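Local coordinates for uncharacterized protein AF_1548 (PDB 1Y88), which is of unknown function but probably binds DNA and may act as an endonuclease, at residues V72-G75 against L76-M80. Residues are numbered along the deposited sequence; the frame is centred on the assembly and turned at random.
Sequences VYTG and LKEAM. With SO4 (sulfate ion), chain D; SO4 (sulfate ion), chain C.
Gly-75 and Ala-79 make the first turn here: the N-H of Ala-79 reaches back to the carbonyl O of Gly-75 (N to O 3.2 Å) and arrives in the carbonyl plane, nearly straight, at 165° on the hydrogen. One residue along, Met-80 N repeats the bond to Leu-76 O at 2.9 Å. Gly-75 is thus the N-cap of helix 76-89, and having no side chain it offers no capping group of its own. Two sulfates, probably from the crystallisation liquor, take up amides at this end instead. The chain D ion accepts Glu-78 N on O4 (2.7 Å, 168°) and Gly-75 N on O2 (2.9 Å), bridging the cap residue and the first turn. A separate sulfate, chain C, takes Leu-76 N on its O4 (2.7 Å). The helix dipole probably favours both anions.

Glu-78 CB lies against O4 of the chain D sulfate (3.5 Å), while farther along CG2 of Thr-74, which lies anti to the backbone N, meets CG of Glu-78 at 3.6 Å, the two side chains passing at a slant. With the methyl on Glu-78, the Thr-74 hydroxyl is left for His-68 and Thr-101, both hydrogen-bonded to OG1. Glu-78 bends at chi2 (76°), and its carboxylate makes long, weak ion pairs with Lys-66 and Arg-85.

Farther out, Thr-74 makes backbone hydrogen bonds with Lys-104 and Ser-106, which place the short, weakly bonded strand 73-74 beside strand 104-105, in parallel, while Leu-76 and Ala-79 lean on Tyr-112 of helix 107-116. Leu-76 also packs on Val-46 of the second subunit. The whole is a strand-to-helix junction in the restriction-endonuclease-like domain, with an anion-binding helix N-terminus.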
loop_
_atom_site.group_PDB
_atom_site.type_symbol
_atom_site.label_atom_id
_atom_site.label_comp_id
_atom_site.label_asym_id
_atom_site.label_seq_id
_atom_site.Cartn_x
_atom_site.Cartn_y
_atom_site.Cartn_z
ATOM N N VAL A 72 -8.370 13.714 0.281
ATOM C CA VAL A 72 -8.493 12.357 -0.255
ATOM C C VAL A 72 -8.752 11.393 0.888
ATOM O O VAL A 72 -8.422 11.709 2.042
ATOM C CB VAL A 72 -7.232 11.913 -1.056
ATOM C CG1 VAL A 72 -6.975 12.852 -2.237
ATOM C CG2 VAL A 72 -6.003 11.815 -0.165
ATOM N N TYR A 73 -9.357 10.239 0.575
ATOM C CA TYR A 73 -9.677 9.230 1.589
ATOM C C TYR A 73 -8.455 8.423 1.979
ATOM O O TYR A 73 -7.534 8.270 1.187
ATOM C CB TYR A 73 -10.722 8.230 1.078
ATOM C CG TYR A 73 -12.120 8.762 0.927
ATOM C CD1 TYR A 73 -12.924 8.984 2.039
ATOM C CD2 TYR A 73 -12.664 8.990 -0.336
ATOM C CE1 TYR A 73 -14.222 9.451 1.902
ATOM C CE2 TYR A 73 -13.972 9.465 -0.478
ATOM C CZ TYR A 73 -14.734 9.692 0.651
ATOM O OH TYR A 73 -16.024 10.160 0.528
ATOM N N THR A 74 -8.461 7.906 3.208
ATOM C CA THR A 74 -7.586 6.814 3.582
ATOM C C THR A 74 -8.363 5.550 3.231
ATOM O O THR A 74 -9.472 5.335 3.712
ATOM C CB THR A 74 -7.253 6.849 5.099
ATOM O OG1 THR A 74 -6.437 8.000 5.351
ATOM C CG2 THR A 74 -6.485 5.613 5.528
ATOM N N GLY A 75 -7.785 4.724 2.373
ATOM C CA GLY A 75 -8.574 3.650 1.767
ATOM C C GLY A 75 -8.265 2.226 2.178
ATOM O O GLY A 75 -7.573 1.963 3.169
ATOM N N LEU A 76 -8.820 1.288 1.404
ATOM C CA LEU A 76 -8.794 -0.115 1.785
ATOM C C LEU A 76 -7.367 -0.663 1.807
ATOM O O LEU A 76 -7.011 -1.384 2.703
ATOM C CB LEU A 76 -9.691 -0.950 0.836
ATOM C CG LEU A 76 -9.617 -2.470 1.013
ATOM C CD1 LEU A 76 -10.193 -2.928 2.367
ATOM C CD2 LEU A 76 -10.333 -3.208 -0.172
ATOM N N LYS A 77 -6.544 -0.288 0.838
ATOM C CA LYS A 77 -5.191 -0.783 0.801
ATOM C C LYS A 77 -4.440 -0.434 2.091
ATOM O O LYS A 77 -3.814 -1.288 2.679
ATOM C CB LYS A 77 -4.485 -0.273 -0.444
ATOM C CG LYS A 77 -3.017 -0.575 -0.510
ATOM C CD LYS A 77 -2.504 -0.320 -1.929
ATOM C CE LYS A 77 -1.052 0.119 -1.890
ATOM N NZ LYS A 77 -0.277 -0.076 -3.188
ATOM N N GLU A 78 -4.548 0.825 2.530
ATOM C CA GLU A 78 -3.922 1.245 3.795
ATOM C C GLU A 78 -4.409 0.447 4.986
ATOM O O GLU A 78 -3.598 0.048 5.839
ATOM C CB GLU A 78 -4.127 2.747 4.056
ATOM C CG GLU A 78 -3.852 3.153 5.542
ATOM C CD GLU A 78 -2.355 3.234 5.909
ATOM O OE1 GLU A 78 -1.492 3.264 4.994
ATOM O OE2 GLU A 78 -2.041 3.276 7.132
ATOM N N ALA A 79 -5.721 0.222 5.066
ATOM C CA ALA A 79 -6.303 -0.594 6.128
ATOM C C ALA A 79 -5.751 -2.035 6.138
ATOM O O ALA A 79 -5.380 -2.585 7.177
ATOM C CB ALA A 79 -7.836 -0.577 6.061
ATOM N N MET A 80 -5.685 -2.642 4.952
ATOM C CA MET A 80 -5.224 -4.005 4.851
ATOM C C MET A 80 -3.738 -4.150 5.181
ATOM O O MET A 80 -3.338 -5.101 5.856
ATOM C CB MET A 80 -5.573 -4.578 3.435
ATOM C CG MET A 80 -7.088 -4.495 3.070
ATOM S SD MET A 80 -7.501 -5.458 1.478
ATOM C CE MET A 80 -6.573 -6.605 1.865
HETATM S S SO4 D . -5.196 3.715 0.067
HETATM O O1 SO4 D . -5.942 3.668 -1.198
HETATM O O2 SO4 D . -5.413 5.002 0.771
HETATM O O3 SO4 D . -3.769 3.568 -0.202
HETATM O O4 SO4 D . -5.645 2.613 0.890
HETATM S S SO4 C . -11.069 2.182 -1.687
HETATM O O1 SO4 C . -12.397 1.646 -1.981
HETATM O O2 SO4 C . -11.052 3.554 -2.150
HETATM O O3 SO4 C . -10.066 1.396 -2.403
HETATM O O4 SO4 C . -10.837 2.145 -0.247
#